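Local coordinates for mitotic checkpoint control protein kinase BUB1 (Drosophila melanogaster, PDB 6JKK), which probably acts as a mitotic checkpoint kinase that binds ATP and phosphorylates CENP-E in the capture of spindle microtubules, with the kinase domain forming this chain, at residues S138-C143 and M256-F261; C164-I169 and V201-I206; A181-D186 and Q246-G251; R263-V268 and W276-N281. All blocks are in the same frame, centred on the assembly; numbering follows the deposited sequence.

Overall arrangement
From the N terminus, the chain first enters these contacts at S138-C143, which opens the longest loop; interaction 1 closes it when M256-F261 arrives. Interactions 2 and 3 are both nested inside. C164-I169 opens interaction 2, A181-D186 opens interaction 3 before V201-I206 closes interaction 2, and Q246-G251 closes interaction 3, so these two cross. Interaction 4 follows in series, a hairpin just beyond helix 246-261. That helix supplies a segment to interactions 1 and 3, tying helix 139-150 and the loop 181-186 to it, while helix 156-175 carries the strand 203-205. Packing of M166 on L139 and L259 joins interactions 1 and 2, and Y250 meets M265 and V267 between interactions 3 and 4.

Interaction 1 (S138-C143 and M256-F261); sequences SLIGVC and MHVLLF
C143 and L259 make the tightest side-chain meeting of this contact, with C143 SG 3.8 Å from L259 CD2. The sulfur also lies 3.7 Å from V258 O and sits near V258 CG1, so it touches a backbone oxygen of the helix as well as apolar side chains. C143 SG is anti to the backbone N (chi1 -154°), which carries it outward to the facing helix. One turn earlier, L139 crosses L259 at about a right angle, and the two meet methyl to methyl, L139 CD1 to L259 CD1 at 4.1 Å. L259 thus uses both branches, CD1 for L139 and CD2 for C143. A looser touch, I140 CD1 to V258 CG1 at 4.4 Å, adds a third side chain from the first helix. The contact is apolar and modest, burying 212 Å² in total.

Behind this first shell, M166 of helix 156-175 packs on both L139 and L259, V159 of the same helix touches L259, and Y264 touches I140 and V258. The start of the first helix is set by S138 at its N-cap, whose OG accepts a weak bond from G141 N at 3.3 Å. The two helical segments run almost parallel, 9° apart, with axes 10.5 Å from each other at closest approach. Such spacing fits side chains meeting between neighbouring helices, here 139-150 and 246-261, which correspond to helices D and F of the helical C-lobe of the protein kinase fold.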
loop_
_atom_site.group_PDB
_atom_site.type_symbol
_atom_site.label_atom_id
_atom_site.label_comp_id
_atom_site.label_asym_id
_atom_site.label_seq_id
_atom_site.Cartn_x
_atom_site.Cartn_y
_atom_site.Cartn_z
ATOM N N SER A 138 6.050 -4.627 7.874
ATOM C CA SER A 138 5.219 -4.776 6.681
ATOM C C SER A 138 4.688 -6.199 6.573
ATOM O O SER A 138 5.112 -7.088 7.316
ATOM C CB SER A 138 6.032 -4.461 5.431
ATOM O OG SER A 138 6.978 -5.486 5.177
ATOM N N LEU A 139 3.769 -6.421 5.636
ATOM C CA LEU A 139 3.269 -7.772 5.378
ATOM C C LEU A 139 4.366 -8.740 4.948
ATOM O O LEU A 139 4.283 -9.938 5.233
ATOM C CB LEU A 139 2.132 -7.758 4.352
ATOM C CG LEU A 139 0.752 -7.542 4.952
ATOM C CD1 LEU A 139 -0.326 -7.698 3.898
ATOM C CD2 LEU A 139 0.512 -8.510 6.103
ATOM N N ILE A 140 5.386 -8.224 4.262
ATOM C CA ILE A 140 6.557 -9.019 3.895
ATOM C C ILE A 140 7.249 -9.547 5.147
ATOM O O ILE A 140 7.489 -10.754 5.286
ATOM C CB ILE A 140 7.567 -8.188 3.066
ATOM C CG1 ILE A 140 7.163 -8.160 1.598
ATOM C CG2 ILE A 140 8.986 -8.763 3.185
ATOM C CD1 ILE A 140 7.293 -9.521 0.912
ATOM N N GLY A 141 7.565 -8.638 6.064
ATOM C CA GLY A 141 8.258 -9.003 7.286
ATOM C C GLY A 141 7.457 -9.973 8.137
ATOM O O GLY A 141 8.008 -10.913 8.708
ATOM N N VAL A 142 6.150 -9.734 8.216
ATOM C CA VAL A 142 5.235 -10.617 8.938
ATOM C C VAL A 142 5.151 -11.986 8.274
ATOM O O VAL A 142 5.263 -13.021 8.934
ATOM C CB VAL A 142 3.822 -9.995 9.012
ATOM C CG1 VAL A 142 2.813 -11.006 9.545
ATOM C CG2 VAL A 142 3.837 -8.751 9.883
ATOM N N CYS A 143 4.948 -11.988 6.960
ATOM C CA CYS A 143 4.855 -13.231 6.188
ATOM C C CYS A 143 6.096 -14.106 6.366
ATOM O O CYS A 143 6.019 -15.338 6.511
ATOM C CB CYS A 143 4.705 -12.868 4.713
ATOM S SG CYS A 143 3.880 -14.078 3.683
ATOM N N MET A 256 -1.918 -11.009 -2.248
ATOM C CA MET A 256 -2.635 -12.204 -1.807
ATOM C C MET A 256 -1.831 -13.448 -2.167
ATOM O O MET A 256 -1.765 -14.397 -1.389
ATOM C CB MET A 256 -4.024 -12.284 -2.448
ATOM C CG MET A 256 -4.952 -11.124 -2.124
ATOM S SD MET A 256 -6.520 -11.393 -2.973
ATOM C CE MET A 256 -7.395 -9.886 -2.518
ATOM N N HIS A 257 -1.206 -13.428 -3.342
ATOM C CA HIS A 257 -0.407 -14.558 -3.821
ATOM C C HIS A 257 0.811 -14.831 -2.935
ATOM O O HIS A 257 1.135 -15.989 -2.647
ATOM C CB HIS A 257 0.035 -14.305 -5.270
ATOM C CG HIS A 257 0.666 -15.488 -5.933
ATOM N ND1 HIS A 257 1.972 -15.863 -5.702
ATOM C CD2 HIS A 257 0.177 -16.371 -6.837
ATOM C CE1 HIS A 257 2.257 -16.934 -6.425
ATOM N NE2 HIS A 257 1.184 -17.263 -7.122
ATOM N N VAL A 258 1.495 -13.768 -2.519
ATOM C CA VAL A 258 2.672 -13.917 -1.656
ATOM C C VAL A 258 2.272 -14.483 -0.294
ATOM O O VAL A 258 2.974 -15.331 0.267
ATOM C CB VAL A 258 3.422 -12.574 -1.479
ATOM C CG1 VAL A 258 4.593 -12.733 -0.527
ATOM C CG2 VAL A 258 3.926 -12.082 -2.812
ATOM N N LEU A 259 1.136 -14.018 0.228
ATOM C CA LEU A 259 0.651 -14.462 1.528
ATOM C C LEU A 259 0.262 -15.936 1.484
ATOM O O LEU A 259 0.631 -16.713 2.367
ATOM C CB LEU A 259 -0.552 -13.614 1.966
ATOM C CG LEU A 259 -0.315 -12.112 2.144
ATOM C CD1 LEU A 259 -1.584 -11.412 2.611
ATOM C CD2 LEU A 259 0.799 -11.876 3.130
ATOM N N LEU A 260 -0.487 -16.313 0.452
ATOM C CA LEU A 260 -0.973 -17.688 0.304
ATOM C C LEU A 260 0.140 -18.704 0.045
ATOM O O LEU A 260 0.121 -19.818 0.587
ATOM C CB LEU A 260 -1.988 -17.766 -0.842
ATOM C CG LEU A 260 -3.465 -17.475 -0.595
ATOM C CD1 LEU A 260 -4.257 -17.577 -1.886
ATOM C CD2 LEU A 260 -4.032 -18.432 0.444
ATOM N N PHE A 261 1.100 -18.325 -0.795
ATOM C CA PHE A 261 2.026 -19.297 -1.359
ATOM C C PHE A 261 3.485 -19.109 -0.941
ATOM O O PHE A 261 4.313 -19.996 -1.153
ATOM C CB PHE A 261 1.892 -19.325 -2.892
ATOM C CG PHE A 261 0.506 -19.679 -3.373
ATOM C CD1 PHE A 261 -0.085 -20.884 -3.000
ATOM C CD2 PHE A 261 -0.196 -18.816 -4.204
ATOM C CE1 PHE A 261 -1.361 -21.217 -3.439
ATOM C CE2 PHE A 261 -1.470 -19.136 -4.649
ATOM C CZ PHE A 261 -2.056 -20.337 -4.265
#

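Interaction 2 (C164-I169 and V201-I206); sequences CQMLDI and VSLQLI
Q165 OE1 takes the shortest polar bond of this contact, accepting from S202 N at 2.9 Å with an almost straight N-H...O angle of 175°. The donor does not lie in the plane of the amide but is tilted 35° from it. The pair joins helix 156-175 to the start of strand 203-205, the equivalents of helix E and strand beta8 in the C-lobe of the protein kinase fold, just ahead of the DFG motif.

Beyond CG the Q165 chain is extended (chi2 179°, placing CD), which brings its amide to the backbone of the loop leading into the strand. OE1 comes within 3.7 Å of V201 CA as well. The other end of the amide is occupied too: Q165 NE2 is bonded to H161 ND1 of the same helix, which fixes the orientation of the group. S202 turns its OG to P193 O and to K192 NZ, away from this bond.

Farther along the helix, toward I169, the contact becomes apolar. M166 CG rests on L203 CD2 at 3.7 Å. L203 also receives I169, which meets it at about a right angle: I169 CD1 lies 3.9 Å from L203 CB and 3.8 Å from L203 O. The axes of the helix and strand segments come within 9.2 Å, a gap filled by these side chains, all buried. Strand 203-205 pairs antiparallel with strand 188-190, whose F188 M166 also touches. L205, whose side chain is about 11 Å from that of K85, the predicted ATP-binding lysine, closes the row, with I169 CG2 lying 4.1 Å from L205 CB.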
loop_
_atom_site.group_PDB
_atom_site.type_symbol
_atom_site.label_atom_id
_atom_site.label_comp_id
_atom_site.label_asym_id
_atom_site.label_seq_id
_atom_site.Cartn_x
_atom_site.Cartn_y
_atom_site.Cartn_z
ATOM N N CYS A 164 -9.471 -9.586 3.036
ATOM C CA CYS A 164 -10.721 -8.868 3.211
ATOM C C CYS A 164 -10.425 -7.433 3.622
ATOM O O CYS A 164 -11.068 -6.492 3.153
ATOM C CB CYS A 164 -11.567 -9.560 4.280
ATOM S SG CYS A 164 -13.276 -8.991 4.370
ATOM N N GLN A 165 -9.449 -7.272 4.507
ATOM C CA GLN A 165 -9.044 -5.945 4.947
ATOM C C GLN A 165 -8.422 -5.137 3.817
ATOM O O GLN A 165 -8.743 -3.957 3.645
ATOM C CB GLN A 165 -8.048 -6.039 6.101
ATOM C CG GLN A 165 -8.618 -6.598 7.390
ATOM C CD GLN A 165 -7.567 -6.673 8.478
ATOM O OE1 GLN A 165 -6.885 -5.688 8.751
ATOM N NE2 GLN A 165 -7.413 -7.843 9.087
ATOM N N MET A 166 -7.518 -5.762 3.066
ATOM C CA MET A 166 -6.831 -5.066 1.982
ATOM C C MET A 166 -7.821 -4.623 0.920
ATOM O O MET A 166 -7.672 -3.552 0.338
ATOM C CB MET A 166 -5.748 -5.950 1.350
ATOM C CG MET A 166 -4.497 -6.099 2.191
ATOM S SD MET A 166 -3.215 -7.025 1.331
ATOM C CE MET A 166 -4.003 -8.639 1.231
ATOM N N LEU A 167 -8.820 -5.458 0.659
ATOM C CA LEU A 167 -9.870 -5.105 -0.290
ATOM C C LEU A 167 -10.634 -3.878 0.192
ATOM O O LEU A 167 -10.989 -3.007 -0.606
ATOM C CB LEU A 167 -10.835 -6.278 -0.479
ATOM C CG LEU A 167 -10.387 -7.342 -1.474
ATOM C CD1 LEU A 167 -11.101 -8.658 -1.197
ATOM C CD2 LEU A 167 -10.645 -6.860 -2.889
ATOM N N ASP A 168 -10.896 -3.810 1.493
ATOM C CA ASP A 168 -11.657 -2.683 2.045
ATOM C C ASP A 168 -10.839 -1.401 1.911
ATOM O O ASP A 168 -11.367 -0.346 1.557
ATOM C CB ASP A 168 -11.998 -2.941 3.517
ATOM C CG ASP A 168 -13.413 -2.516 3.885
ATOM O OD1 ASP A 168 -14.238 -2.270 2.973
ATOM O OD2 ASP A 168 -13.706 -2.461 5.101
ATOM N N ILE A 169 -9.541 -1.499 2.179
ATOM C CA ILE A 169 -8.666 -0.327 2.118
ATOM C C ILE A 169 -8.548 0.219 0.692
ATOM O O ILE A 169 -8.623 1.432 0.469
ATOM C CB ILE A 169 -7.266 -0.655 2.695
ATOM C CG1 ILE A 169 -7.370 -0.915 4.203
ATOM C CG2 ILE A 169 -6.287 0.475 2.424
ATOM C CD1 ILE A 169 -6.115 -1.548 4.820
ATOM N N VAL A 201 -9.792 -2.697 11.030
ATOM C CA VAL A 201 -8.580 -2.719 10.231
ATOM C C VAL A 201 -7.341 -2.749 11.126
ATOM O O VAL A 201 -7.237 -1.990 12.094
ATOM C CB VAL A 201 -8.561 -1.542 9.221
ATOM C CG1 VAL A 201 -9.790 -0.663 9.403
ATOM C CG2 VAL A 201 -7.286 -0.720 9.334
ATOM N N SER A 202 -6.428 -3.664 10.817
ATOM C CA SER A 202 -5.148 -3.723 11.506
ATOM C C SER A 202 -4.015 -3.396 10.546
ATOM O O SER A 202 -2.856 -3.288 10.958
ATOM C CB SER A 202 -4.930 -5.100 12.128
ATOM O OG SER A 202 -5.934 -5.389 13.082
ATOM N N LEU A 203 -4.363 -3.233 9.270
ATOM C CA LEU A 203 -3.396 -2.896 8.225
ATOM C C LEU A 203 -3.385 -1.410 7.872
ATOM O O LEU A 203 -4.380 -0.708 8.054
ATOM C CB LEU A 203 -3.713 -3.683 6.954
ATOM C CG LEU A 203 -2.951 -4.949 6.569
ATOM C CD1 LEU A 203 -2.246 -5.615 7.742
ATOM C CD2 LEU A 203 -3.896 -5.914 5.874
ATOM N N GLN A 204 -2.260 -0.941 7.340
ATOM C CA GLN A 204 -2.151 0.437 6.857
ATOM C C GLN A 204 -1.386 0.460 5.541
ATOM O O GLN A 204 -0.306 -0.127 5.430
ATOM C CB GLN A 204 -1.442 1.314 7.891
ATOM C CG GLN A 204 -1.335 2.793 7.506
ATOM C CD GLN A 204 -0.647 3.618 8.577
ATOM O OE1 GLN A 204 0.564 3.841 8.525
ATOM N NE2 GLN A 204 -1.417 4.074 9.558
ATOM N N LEU A 205 -1.957 1.131 4.544
ATOM C CA LEU A 205 -1.307 1.301 3.245
ATOM C C LEU A 205 -0.366 2.503 3.308
ATOM O O LEU A 205 -0.757 3.576 3.781
ATOM C CB LEU A 205 -2.366 1.529 2.164
ATOM C CG LEU A 205 -1.885 1.679 0.720
ATOM C CD1 LEU A 205 -1.235 0.393 0.251
ATOM C CD2 LEU A 205 -3.048 2.056 -0.194
ATOM N N ILE A 206 0.868 2.324 2.837
ATOM C CA ILE A 206 1.894 3.366 2.923
ATOM C C ILE A 206 2.571 3.608 1.574
ATOM O O ILE A 206 2.371 2.844 0.619
ATOM C CB ILE A 206 2.991 2.970 3.934
ATOM C CG1 ILE A 206 3.790 1.772 3.403
ATOM C CG2 ILE A 206 2.380 2.635 5.301
ATOM C CD1 ILE A 206 5.053 1.404 4.215
#

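Interaction 3 (A181-D186 and Q246-G251); sequences ADIKPD and QLDLYG
The D248 carboxylate, its CG anti to the carbonyl carbon (chi1 -86°), meets A181 at its edge and I183 over a face. A181 N approaches close to the plane of the group and bonds to the syn lone pair of D248 OD1 at 2.8 Å, with an N-H...O angle of 161°. Over one face stands the I183 CD1 methyl, 3.7 Å from D248 CG and almost directly above it. A water tilted toward that same face donates to D248 OD1 at 2.8 Å and accepts from I183 N at 2.8 Å, so OD1 holds the loop backbone at two points, once directly and once through water. D248 OD2 is bonded to H174 NE2 and H180 N, leaving both oxygens of this buried acid engaged.

The two backbones come close at I183 O and G251 CA (3.5 Å), and the I183 side chain adds CG2, 3.8 Å from G251 C. L247 CD2 meets A181 CB at 4.0 Å. Within the loop, K184 NZ and D182 OD2 form a salt bridge of 3.1 Å.

By sequence, A181-D186 belongs to the kinase catalytic loop, and an aspartate of helix F holding the backbone of that loop is a familiar feature of the family. The loop runs from strand 178-179 to strand 188-190 across helix 246-261; V170 of helix 156-175 packs on I183 and L249, and V255 of helix 246-261 touches I183.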
loop_
_atom_site.group_PDB
_atom_site.type_symbol
_atom_site.label_atom_id
_atom_site.label_comp_id
_atom_site.label_asym_id
_atom_site.label_seq_id
_atom_site.Cartn_x
_atom_site.Cartn_y
_atom_site.Cartn_z
ATOM N N ALA A 181 -0.802 2.750 -7.092
ATOM C CA ALA A 181 0.103 2.525 -8.223
ATOM C C ALA A 181 1.395 1.750 -7.917
ATOM O O ALA A 181 2.179 1.479 -8.823
ATOM C CB ALA A 181 0.398 3.843 -8.978
ATOM N N ASP A 182 1.611 1.377 -6.658
ATOM C CA ASP A 182 2.754 0.522 -6.321
ATOM C C ASP A 182 2.366 -0.434 -5.197
ATOM O O ASP A 182 3.109 -0.603 -4.227
ATOM C CB ASP A 182 3.968 1.374 -5.923
ATOM C CG ASP A 182 5.279 0.590 -5.932
ATOM O OD1 ASP A 182 5.375 -0.442 -6.633
ATOM O OD2 ASP A 182 6.221 1.022 -5.239
ATOM N N ILE A 183 1.193 -1.054 -5.316
ATOM C CA ILE A 183 0.733 -1.974 -4.280
ATOM C C ILE A 183 1.542 -3.266 -4.296
ATOM O O ILE A 183 1.596 -3.970 -5.305
ATOM C CB ILE A 183 -0.767 -2.288 -4.392
ATOM C CG1 ILE A 183 -1.579 -1.009 -4.149
ATOM C CG2 ILE A 183 -1.156 -3.363 -3.381
ATOM C CD1 ILE A 183 -3.062 -1.250 -3.957
ATOM N N LYS A 184 2.173 -3.564 -3.165
ATOM C CA LYS A 184 2.950 -4.794 -3.018
ATOM C C LYS A 184 3.015 -5.121 -1.526
ATOM O O LYS A 184 2.617 -4.287 -0.712
ATOM C CB LYS A 184 4.328 -4.626 -3.652
ATOM C CG LYS A 184 5.185 -3.575 -3.014
ATOM C CD LYS A 184 6.280 -3.149 -3.975
ATOM C CE LYS A 184 7.137 -2.063 -3.366
ATOM N NZ LYS A 184 7.953 -1.388 -4.410
ATOM N N PRO A 185 3.479 -6.336 -1.156
ATOM C CA PRO A 185 3.362 -6.680 0.265
ATOM C C PRO A 185 4.105 -5.704 1.181
ATOM O O PRO A 185 3.676 -5.523 2.323
ATOM C CB PRO A 185 3.992 -8.075 0.337
ATOM C CG PRO A 185 3.833 -8.638 -1.037
ATOM C CD PRO A 185 4.026 -7.458 -1.945
ATOM N N ASP A 186 5.163 -5.071 0.671
ATOM C CA ASP A 186 5.941 -4.077 1.417
ATOM C C ASP A 186 5.130 -2.847 1.819
ATOM O O ASP A 186 5.481 -2.142 2.774
ATOM C CB ASP A 186 7.114 -3.589 0.559
ATOM C CG ASP A 186 7.877 -4.717 -0.092
ATOM O OD1 ASP A 186 7.314 -5.390 -0.986
ATOM O OD2 ASP A 186 9.055 -4.913 0.277
ATOM N N GLN A 246 -7.159 -0.803 -12.506
ATOM C CA GLN A 246 -6.725 -2.196 -12.675
ATOM C C GLN A 246 -5.310 -2.427 -12.148
ATOM O O GLN A 246 -4.974 -3.537 -11.709
ATOM C CB GLN A 246 -6.784 -2.620 -14.148
ATOM C CG GLN A 246 -8.155 -2.490 -14.817
ATOM C CD GLN A 246 -8.353 -1.142 -15.490
ATOM O OE1 GLN A 246 -8.019 -0.102 -14.926
ATOM N NE2 GLN A 246 -8.891 -1.158 -16.707
ATOM N N LEU A 247 -4.482 -1.384 -12.197
ATOM C CA LEU A 247 -3.086 -1.484 -11.756
ATOM C C LEU A 247 -2.995 -1.857 -10.278
ATOM O O LEU A 247 -2.153 -2.669 -9.879
ATOM C CB LEU A 247 -2.335 -0.170 -12.024
ATOM C CG LEU A 247 -0.835 -0.162 -11.716
ATOM C CD1 LEU A 247 -0.116 -1.203 -12.570
ATOM C CD2 LEU A 247 -0.218 1.210 -11.924
ATOM N N ASP A 248 -3.861 -1.250 -9.471
ATOM C CA ASP A 248 -3.917 -1.549 -8.044
ATOM C C ASP A 248 -4.497 -2.934 -7.792
ATOM O O ASP A 248 -4.038 -3.654 -6.906
ATOM C CB ASP A 248 -4.766 -0.504 -7.324
ATOM C CG ASP A 248 -3.977 0.716 -6.937
ATOM O OD1 ASP A 248 -2.763 0.757 -7.241
ATOM O OD2 ASP A 248 -4.572 1.631 -6.331
ATOM N N LEU A 249 -5.506 -3.300 -8.578
ATOM C CA LEU A 249 -6.196 -4.576 -8.390
ATOM C C LEU A 249 -5.250 -5.721 -8.757
ATOM O O LEU A 249 -5.285 -6.796 -8.157
ATOM C CB LEU A 249 -7.495 -4.613 -9.205
ATOM C CG LEU A 249 -8.473 -3.477 -8.881
ATOM C CD1 LEU A 249 -9.791 -3.640 -9.604
ATOM C CD2 LEU A 249 -8.712 -3.366 -7.380
ATOM N N TYR A 250 -4.376 -5.465 -9.722
ATOM C CA TYR A 250 -3.305 -6.404 -10.048
ATOM C C TYR A 250 -2.355 -6.523 -8.861
ATOM O O TYR A 250 -1.992 -7.632 -8.459
ATOM C CB TYR A 250 -2.555 -5.932 -11.297
ATOM C CG TYR A 250 -1.365 -6.789 -11.680
ATOM C CD1 TYR A 250 -1.522 -7.910 -12.479
ATOM C CD2 TYR A 250 -0.085 -6.463 -11.249
ATOM C CE1 TYR A 250 -0.438 -8.692 -12.834
ATOM C CE2 TYR A 250 1.001 -7.230 -11.594
ATOM C CZ TYR A 250 0.821 -8.345 -12.386
ATOM O OH TYR A 250 1.907 -9.109 -12.730
ATOM N N GLY A 251 -1.967 -5.383 -8.289
ATOM C CA GLY A 251 -1.084 -5.370 -7.131
ATOM C C GLY A 251 -1.664 -6.120 -5.948
ATOM O O GLY A 251 -0.950 -6.852 -5.240
HETATM O O HOH W 1 -0.408 -0.769 -7.555
#

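Interaction 4 (R263-V268 and W276-N281); sequences RYMEVV and WMPKTN
W276 lies against V267 and V268 of the neighbouring strand, starting at its CB, which is 4.0 Å from V268 O. Here strands 267-269 and 276-278 form a two-stranded antiparallel beta hairpin in the kinase C-lobe, following helix 246-261 after a short loop. CG stands anti to the carbonyl carbon (chi1 -64°); the indole beyond it extends across to V267 and V268. Its CE3 reaches V268 C at 3.5 Å and V267 CG1 at 3.2 Å, a very short carbon-carbon distance that should be read with caution. CZ3, farther out, meets V267 CG1 and V268 CA. The valine and the indole cross at about a right angle, the methyl coming in obliquely. I235 of helix 235-238 touches both side chains.

The backbone register is plain from three bonds. V268 and M277 form the hydrogen-bonded pair, V268 N to M277 O at 3.0 Å and M277 N to V268 O at 2.9 Å, while V267 and P278 are a non-hydrogen-bonded pair. Past the proline, K279 N donates to E266 O at 2.7 Å. A water accepts from both E266 N and T280 N, continuing the link where the strands part.

On the buried side, M265 SD packs on P278 CG at 4.1 Å, between helix 246-261 and helix 288-299. At the exposed side the opposite charges of E266 and K279 face each other without a salt bridge, E266 OE2 and K279 NZ being 4.4 Å apart.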
loop_
_atom_site.group_PDB
_atom_site.type_symbol
_atom_site.label_atom_id
_atom_site.label_comp_id
_atom_site.label_asym_id
_atom_site.label_seq_id
_atom_site.Cartn_x
_atom_site.Cartn_y
_atom_site.Cartn_z
ATOM N N ARG A 263 5.473 -17.230 -2.301
ATOM C CA ARG A 263 6.224 -16.956 -3.519
ATOM C C ARG A 263 5.608 -15.787 -4.265
ATOM O O ARG A 263 4.421 -15.510 -4.115
ATOM C CB ARG A 263 6.234 -18.178 -4.435
ATOM C CG ARG A 263 7.076 -19.342 -3.952
ATOM C CD ARG A 263 7.044 -20.462 -4.978
ATOM N NE ARG A 263 5.699 -21.013 -5.115
ATOM C CZ ARG A 263 5.303 -22.163 -4.578
ATOM N NH1 ARG A 263 6.155 -22.901 -3.876
ATOM N NH2 ARG A 263 4.057 -22.582 -4.752
ATOM N N TYR A 264 6.406 -15.108 -5.081
ATOM C CA TYR A 264 5.882 -13.995 -5.866
ATOM C C TYR A 264 5.046 -14.482 -7.046
ATOM O O TYR A 264 5.248 -15.585 -7.551
ATOM C CB TYR A 264 7.016 -13.054 -6.291
ATOM C CG TYR A 264 7.655 -12.388 -5.093
ATOM C CD1 TYR A 264 6.946 -11.459 -4.340
ATOM C CD2 TYR A 264 8.950 -12.705 -4.695
ATOM C CE1 TYR A 264 7.504 -10.857 -3.235
ATOM C CE2 TYR A 264 9.520 -12.104 -3.589
ATOM C CZ TYR A 264 8.789 -11.182 -2.863
ATOM O OH TYR A 264 9.343 -10.578 -1.757
ATOM N N MET A 265 4.087 -13.664 -7.462
ATOM C CA MET A 265 3.150 -14.049 -8.508
ATOM C C MET A 265 3.741 -13.939 -9.909
ATOM O O MET A 265 4.289 -12.903 -10.290
ATOM C CB MET A 265 1.892 -13.185 -8.416
ATOM C CG MET A 265 0.825 -13.521 -9.451
ATOM S SD MET A 265 -0.628 -12.469 -9.285
ATOM C CE MET A 265 -0.014 -10.902 -9.913
ATOM N N GLU A 266 3.628 -15.022 -10.668
ATOM C CA GLU A 266 3.850 -14.973 -12.099
ATOM C C GLU A 266 2.516 -15.231 -12.767
ATOM O O GLU A 266 1.841 -16.226 -12.486
ATOM C CB GLU A 266 4.844 -16.036 -12.544
ATOM C CG GLU A 266 6.121 -16.071 -11.748
ATOM C CD GLU A 266 7.003 -17.207 -12.196
ATOM O OE1 GLU A 266 7.167 -18.176 -11.422
ATOM O OE2 GLU A 266 7.509 -17.138 -13.336
ATOM N N VAL A 267 2.154 -14.332 -13.666
ATOM C CA VAL A 267 0.872 -14.382 -14.334
ATOM C C VAL A 267 1.016 -14.938 -15.762
ATOM O O VAL A 267 1.950 -14.580 -16.482
ATOM C CB VAL A 267 0.250 -12.976 -14.304
ATOM C CG1 VAL A 267 -0.567 -12.735 -15.503
ATOM C CG2 VAL A 267 -0.584 -12.797 -13.049
ATOM N N VAL A 268 0.123 -15.850 -16.149
ATOM C CA VAL A 268 0.092 -16.391 -17.512
ATOM C C VAL A 268 -1.354 -16.521 -17.978
ATOM O O VAL A 268 -2.275 -16.492 -17.162
ATOM C CB VAL A 268 0.742 -17.791 -17.604
ATOM C CG1 VAL A 268 2.159 -17.778 -17.064
ATOM C CG2 VAL A 268 -0.095 -18.819 -16.861
ATOM N N TRP A 276 -6.199 -14.517 -17.814
ATOM C CA TRP A 276 -4.950 -14.499 -17.064
ATOM C C TRP A 276 -5.149 -14.959 -15.619
ATOM O O TRP A 276 -6.060 -14.504 -14.925
ATOM C CB TRP A 276 -4.343 -13.095 -17.095
ATOM C CG TRP A 276 -3.959 -12.649 -18.482
ATOM C CD1 TRP A 276 -4.787 -12.137 -19.442
ATOM C CD2 TRP A 276 -2.645 -12.663 -19.054
ATOM N NE1 TRP A 276 -4.065 -11.843 -20.579
ATOM C CE2 TRP A 276 -2.747 -12.153 -20.361
ATOM C CE3 TRP A 276 -1.392 -13.065 -18.590
ATOM C CZ2 TRP A 276 -1.639 -12.031 -21.205
ATOM C CZ3 TRP A 276 -0.296 -12.941 -19.422
ATOM C CH2 TRP A 276 -0.424 -12.436 -20.714
ATOM N N MET A 277 -4.295 -15.877 -15.182
ATOM C CA MET A 277 -4.321 -16.375 -13.812
ATOM C C MET A 277 -2.880 -16.558 -13.351
ATOM O O MET A 277 -1.966 -16.635 -14.180
ATOM C CB MET A 277 -5.066 -17.717 -13.740
ATOM C CG MET A 277 -6.554 -17.629 -14.044
ATOM S SD MET A 277 -7.428 -16.641 -12.819
ATOM C CE MET A 277 -7.667 -17.875 -11.536
ATOM N N PRO A 278 -2.664 -16.612 -12.029
ATOM C CA PRO A 278 -1.312 -16.941 -11.567
ATOM C C PRO A 278 -0.893 -18.312 -12.073
ATOM O O PRO A 278 -1.745 -19.185 -12.272
ATOM C CB PRO A 278 -1.463 -16.971 -10.045
ATOM C CG PRO A 278 -2.612 -16.034 -9.766
ATOM C CD PRO A 278 -3.564 -16.257 -10.915
ATOM N N LYS A 279 0.407 -18.497 -12.279
ATOM C CA LYS A 279 0.946 -19.762 -12.758
ATOM C C LYS A 279 0.707 -20.863 -11.725
ATOM O O LYS A 279 0.562 -22.041 -12.063
ATOM C CB LYS A 279 2.439 -19.589 -13.024
ATOM C CG LYS A 279 3.081 -20.667 -13.860
ATOM C CD LYS A 279 4.437 -20.181 -14.345
ATOM C CE LYS A 279 5.218 -21.290 -15.012
ATOM N NZ LYS A 279 6.520 -20.781 -15.531
ATOM N N THR A 280 0.654 -20.454 -10.461
ATOM C CA THR A 280 0.456 -21.364 -9.338
ATOM C C THR A 280 -0.984 -21.870 -9.247
ATOM O O THR A 280 -1.929 -21.080 -9.223
ATOM C CB THR A 280 0.816 -20.661 -8.006
ATOM O OG1 THR A 280 2.194 -20.269 -8.027
ATOM C CG2 THR A 280 0.580 -21.588 -6.829
ATOM N N ASN A 281 -1.146 -23.190 -9.195
ATOM C CA ASN A 281 -2.455 -23.786 -8.957
ATOM C C ASN A 281 -2.842 -23.689 -7.483
ATOM O O ASN A 281 -2.090 -24.127 -6.611
ATOM C CB ASN A 281 -2.460 -25.255 -9.387
ATOM C CG ASN A 281 -2.194 -25.437 -10.872
ATOM O OD1 ASN A 281 -2.775 -24.745 -11.707
ATOM N ND2 ASN A 281 -1.311 -26.372 -11.204
HETATM O O HOH W 2 2.274 -17.678 -9.764
#